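Local coordinates for protein guanine deaminase (Escherichia coli, PDB 6OHB) that catalyses the zinc-dependent hydrolytic deamination of guanine to xanthine and ammonia, the step that begins guanine degradation, at residues 208-213 and 242-247; 236-241 and 260-265. All coordinates share one frame; numbering follows the deposited sequence.

Both contacts are largely buried and lie close together, their centres about 8 Å apart, on the zinc side of the amidohydrolase barrel. Contact 1 joins the loop after strand 203-208 to helix 242-251; contact 2 joins the end of the neighbouring strand 233-238 to helix 258-264. Along the chain the segments of the two contacts alternate. Contact 1 lies farther from the metal and reaches a partly exposed edge at Trp247, and what crosses it is packing of a proline and a phenylalanine. Contact 2 is more enclosed and adds a hydrogen bond from a tyrosine to the backbone of a zinc ligand. Thr236 and Tyr262 of contact 2 also touch residues 208-211, tying the two together.

Contact 1 (208-213 and 242-247); sequences PRFAPT and KDEIAW
Glu244 OE1 is gripped by two backbone groups, the N-H of Glu240 and that of Asn241, the N-cap of helix 242-251, and the second of these bonds forms one half of a capping box. The carboxylate thereby caps the start of this helix of the amidohydrolase TIM barrel, which packs against the loop after strand 203-208, where Arg209 and Phe210 are probably part of the substrate site. With CG anti to the backbone N (chi1 176°) and an extended chain, Glu244 sends OE2, bonded to the hydroxyl of Tyr258, to within 4.1 Å of Phe210 CD1; ring and carboxylate are inclined 56° to each other. One face of the Phe210 ring carries Arg209 CG near its rim, and Leu102, Tyr258 and Tyr262 also pack on this residue. One helical turn on from Asp243, Trp247 receives Pro212 over a face of its indole. This is a CH-pi contact: Pro212 CB stands 3.6 Å from the centroid of the six-membered ring of Trp247, 14° off its normal. An alanine at Trp247 would remove that face and is likely to open a gap beside Pro212. Next to CB, Pro212 CG lies 3.8 Å from Trp247 CE3.

Contact 2 (236-241 and 260-265); sequences THLCEN and DVYHQY. With ZN (zinc ion), chain E.
Tyr262 reaches from helix 258-264 to the end of strand 233-238 and donates its hydroxyl hydrogen to the backbone carbonyl of His237, with OH 2.9 Å from O. The C=O...donor angle of 170° brings the hydroxyl in almost head-on to the carbonyl. A second, weak bond reaches the same hydroxyl from the backbone N of Ala211. Thr236, with OG1 anti to its backbone N (chi1 -169°), aims that hydroxyl at the carbonyl oxygens of Pro208 and Arg209, where the neighbouring strand 203-208 gives way to its loop.

Nonpolar contacts steady the tyrosine ring on two sides. Thr236 CG2 sits over one face in a CH-pi contact, 3.8 Å from the ring centroid of Tyr262 and displaced toward the rim. Leu238 meets the edge instead: its CD1 lies near the ring plane, 3.6 Å from Tyr262 CE2.

Metal coordination is the third element. His237 turns away from the helix and binds the zinc ion through NE2 at 2.0 Å, in company with His82, His84 and Asp327, while its ND1 is hydrogen-bonded to the carbonyl of Arg209. Together with the zinc ion on NE2, that bond sets the rotation of the imidazole. The Arg209 carbonyl is thus a second-shell partner of the ligand, and the Tyr262 bond is consistent with steadying the backbone that carries it.

Within the helix, Gln264 NE2 bonds to Asp260 OD1 at 3.0 Å, and that carboxylate also pairs with Arg287.

Strand 233-238 runs in the barrel between the parallel strands 203-208 and 272-274, and helix 258-264 lies outside it; the axes of helix 260-264 and strand 236-238 approach to 10.8 Å, with their N-to-C directions 139° apart, and Tyr262 also packs on Met219 of helix 216-228.

Contact 1 (208-213 and 242-247)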
ATOM      1  N   PRO A 208      10.060  20.187  19.828  1.00 55.61           N
ATOM      2  CA  PRO A 208       9.109  21.208  19.368  1.00 52.88           C
ATOM      3  C   PRO A 208       8.390  20.679  18.135  1.00 50.23           C
ATOM      4  O   PRO A 208       9.025  20.141  17.224  1.00 48.81           O
ATOM      5  CB  PRO A 208      10.001  22.410  19.039  1.00 52.06           C
ATOM      6  CG  PRO A 208      11.353  21.803  18.718  1.00 51.92           C
ATOM      7  CD  PRO A 208      11.461  20.521  19.500  1.00 45.74           C
ATOM      8  N   ARG A 209       7.062  20.826  18.109  1.00 51.41           N
ATOM      9  CA  ARG A 209       6.285  20.276  17.001  1.00 52.87           C
ATOM     10  C   ARG A 209       6.797  20.809  15.669  1.00 53.94           C
ATOM     11  O   ARG A 209       7.286  20.048  14.825  1.00 58.56           O
ATOM     12  CB  ARG A 209       4.796  20.587  17.176  1.00 54.84           C
ATOM     13  CG  ARG A 209       3.922  19.857  16.160  1.00 54.13           C
ATOM     14  CD  ARG A 209       2.444  20.133  16.350  1.00 56.25           C
ATOM     15  NE  ARG A 209       1.923  19.591  17.601  1.00 61.14           N
ATOM     16  CZ  ARG A 209       1.372  18.388  17.727  1.00 55.94           C
ATOM     17  NH1 ARG A 209       1.268  17.582  16.675  1.00 58.62           N
ATOM     18  NH2 ARG A 209       0.922  17.992  18.909  1.00 57.19           N
ATOM     19  N   PHE A 210       6.705  22.120  15.473  1.00 50.35           N
ATOM     20  CA  PHE A 210       7.418  22.812  14.407  1.00 48.61           C
ATOM     21  C   PHE A 210       7.462  24.296  14.759  1.00 56.84           C
ATOM     22  O   PHE A 210       6.910  24.731  15.775  1.00 51.67           O
ATOM     23  CB  PHE A 210       6.784  22.568  13.028  1.00 55.76           C
ATOM     24  CG  PHE A 210       5.287  22.775  12.980  1.00 55.10           C
ATOM     25  CD1 PHE A 210       4.460  21.803  12.444  1.00 61.02           C
ATOM     26  CD2 PHE A 210       4.712  23.936  13.457  1.00 63.48           C
ATOM     27  CE1 PHE A 210       3.092  21.986  12.390  1.00 63.09           C
ATOM     28  CE2 PHE A 210       3.345  24.124  13.403  1.00 70.30           C
ATOM     29  CZ  PHE A 210       2.535  23.149  12.873  1.00 66.10           C
ATOM     30  N   ALA A 211       8.135  25.069  13.911  1.00 56.09           N
ATOM     31  CA  ALA A 211       8.313  26.492  14.191  1.00 56.66           C
ATOM     32  C   ALA A 211       7.003  27.276  14.251  1.00 61.85           C
ATOM     33  O   ALA A 211       6.892  28.156  15.124  1.00 62.59           O
ATOM     34  CB  ALA A 211       9.271  27.102  13.158  1.00 58.02           C
ATOM     35  N   PRO A 212       6.000  27.034  13.392  1.00 57.95           N
ATOM     36  CA  PRO A 212       4.746  27.801  13.516  1.00 59.89           C
ATOM     37  C   PRO A 212       4.129  27.791  14.904  1.00 61.51           C
ATOM     38  O   PRO A 212       3.602  28.823  15.336  1.00 65.47           O
ATOM     39  CB  PRO A 212       3.832  27.119  12.493  1.00 53.41           C
ATOM     40  CG  PRO A 212       4.755  26.682  11.422  1.00 62.39           C
ATOM     41  CD  PRO A 212       6.058  26.314  12.104  1.00 57.08           C
ATOM     42  N   THR A 213       4.190  26.676  15.629  1.00 53.83           N
ATOM     43  CA  THR A 213       3.510  26.577  16.911  1.00 60.94           C
ATOM     44  C   THR A 213       4.440  26.838  18.089  1.00 57.30           C
ATOM     45  O   THR A 213       4.085  26.528  19.229  1.00 55.57           O
ATOM     46  CB  THR A 213       2.843  25.207  17.069  1.00 61.64           C
ATOM     47  OG1 THR A 213       3.754  24.171  16.676  1.00 63.96           O
ATOM     48  CG2 THR A 213       1.569  25.122  16.237  1.00 58.58           C
ATOM     49  N   LYS A 242       4.297  23.321   1.275  1.00 60.07           N
ATOM     50  CA  LYS A 242       4.642  24.666   0.812  1.00 61.70           C
ATOM     51  C   LYS A 242       3.915  25.750   1.607  1.00 61.77           C
ATOM     52  O   LYS A 242       4.494  26.805   1.905  1.00 55.94           O
ATOM     53  CB  LYS A 242       4.334  24.794  -0.679  1.00 57.70           C
ATOM     54  CG  LYS A 242       4.593  23.514  -1.467  1.00 62.21           C
ATOM     55  CD  LYS A 242       4.443  23.730  -2.968  1.00 62.00           C
ATOM     56  CE  LYS A 242       5.510  24.677  -3.502  1.00 63.08           C
ATOM     57  NZ  LYS A 242       6.889  24.173  -3.235  1.00 64.61           N
ATOM     58  N   ASP A 243       2.644  25.517   1.949  1.00 57.63           N
ATOM     59  CA  ASP A 243       1.931  26.464   2.801  1.00 64.09           C
ATOM     60  C   ASP A 243       2.581  26.565   4.174  1.00 61.40           C
ATOM     61  O   ASP A 243       2.631  27.648   4.766  1.00 59.43           O
ATOM     62  CB  ASP A 243       0.461  26.067   2.936  1.00 64.54           C
ATOM     63  CG  ASP A 243      -0.256  26.022   1.603  1.00 66.88           C
ATOM     64  OD1 ASP A 243       0.194  26.713   0.666  1.00 68.69           O
ATOM     65  OD2 ASP A 243      -1.268  25.298   1.495  1.00 77.07           O
ATOM     66  N   GLU A 244       3.073  25.441   4.701  1.00 62.67           N
ATOM     67  CA  GLU A 244       3.797  25.463   5.969  1.00 55.70           C
ATOM     68  C   GLU A 244       5.070  26.300   5.862  1.00 52.08           C
ATOM     69  O   GLU A 244       5.393  27.076   6.771  1.00 52.47           O
ATOM     70  CB  GLU A 244       4.112  24.031   6.400  1.00 59.43           C
ATOM     71  CG  GLU A 244       4.953  23.910   7.658  1.00 61.38           C
ATOM     72  CD  GLU A 244       5.687  22.582   7.742  1.00 59.17           C
ATOM     73  OE1 GLU A 244       5.691  21.831   6.741  1.00 59.51           O
ATOM     74  OE2 GLU A 244       6.255  22.285   8.813  1.00 61.85           O
ATOM     75  N   ILE A 245       5.790  26.174   4.744  1.00 51.81           N
ATOM     76  CA  ILE A 245       7.007  26.958   4.539  1.00 55.91           C
ATOM     77  C   ILE A 245       6.684  28.447   4.477  1.00 61.22           C
ATOM     78  O   ILE A 245       7.398  29.279   5.055  1.00 55.32           O
ATOM     79  CB  ILE A 245       7.735  26.481   3.269  1.00 61.14           C
ATOM     80  CG1 ILE A 245       8.220  25.040   3.438  1.00 57.57           C
ATOM     81  CG2 ILE A 245       8.897  27.403   2.929  1.00 58.89           C
ATOM     82  CD1 ILE A 245       8.814  24.453   2.184  1.00 58.70           C
ATOM     83  N   ALA A 246       5.608  28.810   3.767  1.00 61.05           N
ATOM     84  CA  ALA A 246       5.205  30.215   3.699  1.00 58.53           C
ATOM     85  C   ALA A 246       4.771  30.738   5.066  1.00 55.27           C
ATOM     86  O   ALA A 246       5.059  31.889   5.424  1.00 55.43           O
ATOM     87  CB  ALA A 246       4.082  30.386   2.674  1.00 58.87           C
ATOM     88  N   TRP A 247       4.072  29.909   5.842  1.00 55.96           N
ATOM     89  CA  TRP A 247       3.702  30.287   7.202  1.00 56.82           C
ATOM     90  C   TRP A 247       4.940  30.567   8.048  1.00 62.85           C
ATOM     91  O   TRP A 247       4.967  31.528   8.831  1.00 66.17           O
ATOM     92  CB  TRP A 247       2.854  29.177   7.822  1.00 61.87           C
ATOM     93  CG  TRP A 247       2.088  29.572   9.050  1.00 63.25           C
ATOM     94  CD1 TRP A 247       1.885  30.837   9.522  1.00 64.15           C
ATOM     95  CD2 TRP A 247       1.411  28.693   9.957  1.00 61.04           C
ATOM     96  NE1 TRP A 247       1.127  30.797  10.670  1.00 65.80           N
ATOM     97  CE2 TRP A 247       0.825  29.492  10.957  1.00 63.01           C
ATOM     98  CE3 TRP A 247       1.247  27.304  10.021  1.00 58.46           C
ATOM     99  CZ2 TRP A 247       0.086  28.951  12.011  1.00 65.96           C
ATOM    100  CZ3 TRP A 247       0.514  26.768  11.067  1.00 55.41           C
ATOM    101  CH2 TRP A 247      -0.057  27.590  12.048  1.00 60.53           C
TER

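Contact 2 (236-241 and 260-265)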
ATOM      1  N   THR A 236      11.982  17.349  15.160  1.00 44.07           N
ATOM      2  CA  THR A 236      10.921  18.271  14.764  1.00 48.92           C
ATOM      3  C   THR A 236      10.552  18.046  13.304  1.00 45.71           C
ATOM      4  O   THR A 236      11.207  17.284  12.597  1.00 45.02           O
ATOM      5  CB  THR A 236      11.343  19.729  15.017  1.00 51.86           C
ATOM      6  OG1 THR A 236      10.209  20.590  14.872  1.00 49.78           O
ATOM      7  CG2 THR A 236      12.440  20.156  14.047  1.00 46.59           C
ATOM      8  N   HIS A 237       9.493  18.727  12.854  1.00 40.17           N
ATOM      9  CA  HIS A 237       9.055  18.674  11.461  1.00 42.40           C
ATOM     10  C   HIS A 237       9.719  19.806  10.666  1.00 45.84           C
ATOM     11  O   HIS A 237       9.993  20.879  11.208  1.00 40.38           O
ATOM     12  CB  HIS A 237       7.526  18.788  11.363  1.00 40.83           C
ATOM     13  CG  HIS A 237       6.764  17.590  11.867  1.00 44.67           C
ATOM     14  ND1 HIS A 237       6.361  17.452  13.180  1.00 41.54           N
ATOM     15  CD2 HIS A 237       6.276  16.507  11.211  1.00 42.33           C
ATOM     16  CE1 HIS A 237       5.679  16.326  13.315  1.00 46.65           C
ATOM     17  NE2 HIS A 237       5.617  15.731  12.136  1.00 45.34           N
ATOM     18  N   LEU A 238       9.984  19.567   9.371  1.00 39.68           N
ATOM     19  CA  LEU A 238      10.668  20.576   8.562  1.00 40.39           C
ATOM     20  C   LEU A 238      10.281  20.470   7.092  1.00 50.26           C
ATOM     21  O   LEU A 238      10.452  19.407   6.489  1.00 43.13           O
ATOM     22  CB  LEU A 238      12.195  20.448   8.703  1.00 50.57           C
ATOM     23  CG  LEU A 238      13.084  21.376   7.861  1.00 49.09           C
ATOM     24  CD1 LEU A 238      12.978  22.807   8.359  1.00 47.67           C
ATOM     25  CD2 LEU A 238      14.532  20.900   7.900  1.00 50.49           C
ATOM     26  N   CYS A 239       9.810  21.583   6.522  1.00 46.14           N
ATOM     27  CA  CYS A 239       9.458  21.717   5.105  1.00 51.66           C
ATOM     28  C   CYS A 239       8.698  20.502   4.568  1.00 49.71           C
ATOM     29  O   CYS A 239       9.077  19.877   3.577  1.00 48.37           O
ATOM     30  CB  CYS A 239      10.698  22.000   4.252  1.00 47.58           C
ATOM     31  SG  CYS A 239      11.807  23.267   4.897  1.00 62.51           S
ATOM     32  N   GLU A 240       7.574  20.217   5.215  1.00 49.39           N
ATOM     33  CA  GLU A 240       6.692  19.166   4.726  1.00 54.51           C
ATOM     34  C   GLU A 240       5.807  19.677   3.593  1.00 55.01           C
ATOM     35  O   GLU A 240       5.590  18.973   2.598  1.00 54.93           O
ATOM     36  CB  GLU A 240       5.834  18.628   5.882  1.00 46.78           C
ATOM     37  CG  GLU A 240       4.854  17.519   5.513  1.00 54.68           C
ATOM     38  CD  GLU A 240       4.078  17.001   6.722  1.00 49.41           C
ATOM     39  OE1 GLU A 240       4.221  17.591   7.815  1.00 49.34           O
ATOM     40  OE2 GLU A 240       3.319  16.015   6.585  1.00 52.12           O
ATOM     41  N   ASN A 241       5.306  20.905   3.724  1.00 59.22           N
ATOM     42  CA  ASN A 241       4.292  21.460   2.839  1.00 61.59           C
ATOM     43  C   ASN A 241       4.642  22.905   2.499  1.00 60.83           C
ATOM     44  O   ASN A 241       5.211  23.629   3.321  1.00 57.68           O
ATOM     45  CB  ASN A 241       2.909  21.364   3.500  1.00 51.27           C
ATOM     46  CG  ASN A 241       1.822  21.990   2.671  1.00 65.62           C
ATOM     47  OD1 ASN A 241       1.238  22.998   3.066  1.00 67.59           O
ATOM     48  ND2 ASN A 241       1.528  21.393   1.520  1.00 59.72           N
ATOM     49  N   ASP A 260      16.791  27.560   8.787  1.00 55.22           N
ATOM     50  CA  ASP A 260      17.635  28.517   9.488  1.00 59.89           C
ATOM     51  C   ASP A 260      17.035  28.961  10.814  1.00 57.40           C
ATOM     52  O   ASP A 260      17.783  29.369  11.708  1.00 61.37           O
ATOM     53  CB  ASP A 260      17.914  29.735   8.611  1.00 61.13           C
ATOM     54  CG  ASP A 260      18.957  30.657   9.219  1.00 72.22           C
ATOM     55  OD1 ASP A 260      20.163  30.337   9.124  1.00 70.52           O
ATOM     56  OD2 ASP A 260      18.569  31.697   9.796  1.00 71.46           O
ATOM     57  N   VAL A 261      15.715  28.867  10.977  1.00 55.98           N
ATOM     58  CA  VAL A 261      15.121  29.139  12.284  1.00 60.90           C
ATOM     59  C   VAL A 261      15.643  28.144  13.312  1.00 60.58           C
ATOM     60  O   VAL A 261      16.042  28.523  14.419  1.00 64.94           O
ATOM     61  CB  VAL A 261      13.586  29.108  12.202  1.00 60.77           C
ATOM     62  CG1 VAL A 261      12.983  29.503  13.545  1.00 57.20           C
ATOM     63  CG2 VAL A 261      13.096  30.018  11.088  1.00 57.95           C
ATOM     64  N   TYR A 262      15.655  26.855  12.955  1.00 52.07           N
ATOM     65  CA  TYR A 262      16.176  25.842  13.866  1.00 56.17           C
ATOM     66  C   TYR A 262      17.676  25.999  14.055  1.00 55.07           C
ATOM     67  O   TYR A 262      18.188  25.838  15.169  1.00 51.13           O
ATOM     68  CB  TYR A 262      15.869  24.443  13.332  1.00 53.60           C
ATOM     69  CG  TYR A 262      14.404  24.117  13.215  1.00 51.99           C
ATOM     70  CD1 TYR A 262      13.538  24.303  14.286  1.00 47.93           C
ATOM     71  CD2 TYR A 262      13.886  23.618  12.029  1.00 50.64           C
ATOM     72  CE1 TYR A 262      12.190  24.002  14.173  1.00 54.32           C
ATOM     73  CE2 TYR A 262      12.544  23.313  11.905  1.00 52.06           C
ATOM     74  CZ  TYR A 262      11.701  23.507  12.977  1.00 52.72           C
ATOM     75  OH  TYR A 262      10.367  23.200  12.845  1.00 54.07           O
ATOM     76  N   HIS A 263      18.389  26.342  12.979  1.00 55.05           N
ATOM     77  CA  HIS A 263      19.844  26.448  13.035  1.00 57.01           C
ATOM     78  C   HIS A 263      20.293  27.586  13.945  1.00 58.81           C
ATOM     79  O   HIS A 263      21.237  27.420  14.727  1.00 57.75           O
ATOM     80  CB  HIS A 263      20.405  26.628  11.623  1.00 61.46           C
ATOM     81  CG  HIS A 263      21.899  26.708  11.566  1.00 64.43           C
ATOM     82  ND1 HIS A 263      22.715  25.639  11.871  1.00 66.63           N
ATOM     83  CD2 HIS A 263      22.726  27.725  11.226  1.00 63.97           C
ATOM     84  CE1 HIS A 263      23.978  25.996  11.727  1.00 64.56           C
ATOM     85  NE2 HIS A 263      24.012  27.257  11.336  1.00 65.87           N
ATOM     86  N   GLN A 264      19.643  28.753  13.848  1.00 56.70           N
ATOM     87  CA  GLN A 264      20.041  29.893  14.671  1.00 61.34           C
ATOM     88  C   GLN A 264      19.767  29.641  16.147  1.00 58.61           C
ATOM     89  O   GLN A 264      20.460  30.195  17.006  1.00 61.32           O
ATOM     90  CB  GLN A 264      19.325  31.167  14.214  1.00 63.63           C
ATOM     91  CG  GLN A 264      19.738  31.678  12.835  1.00 61.22           C
ATOM     92  CD  GLN A 264      21.245  31.768  12.649  1.00 66.37           C
ATOM     93  OE1 GLN A 264      21.969  32.237  13.529  1.00 67.22           O
ATOM     94  NE2 GLN A 264      21.722  31.321  11.491  1.00 62.17           N
ATOM     95  N   TYR A 265      18.762  28.824  16.463  1.00 55.34           N
ATOM     96  CA  TYR A 265      18.508  28.410  17.833  1.00 57.34           C
ATOM     97  C   TYR A 265      19.302  27.163  18.222  1.00 54.16           C
ATOM     98  O   TYR A 265      18.931  26.477  19.182  1.00 50.90           O
ATOM     99  CB  TYR A 265      17.010  28.177  18.047  1.00 63.99           C
ATOM    100  CG  TYR A 265      16.202  29.453  18.152  1.00 68.52           C
ATOM    101  CD1 TYR A 265      16.296  30.270  19.273  1.00 61.96           C
ATOM    102  CD2 TYR A 265      15.348  29.841  17.128  1.00 65.60           C
ATOM    103  CE1 TYR A 265      15.563  31.438  19.370  1.00 66.91           C
ATOM    104  CE2 TYR A 265      14.611  31.010  17.215  1.00 71.48           C
ATOM    105  CZ  TYR A 265      14.721  31.804  18.338  1.00 69.62           C
ATOM    106  OH  TYR A 265      13.984  32.965  18.423  1.00 64.81           O
TER
HETATM  107 ZN    ZN E 501       4.786  13.869  12.007  1.00 51.08          ZN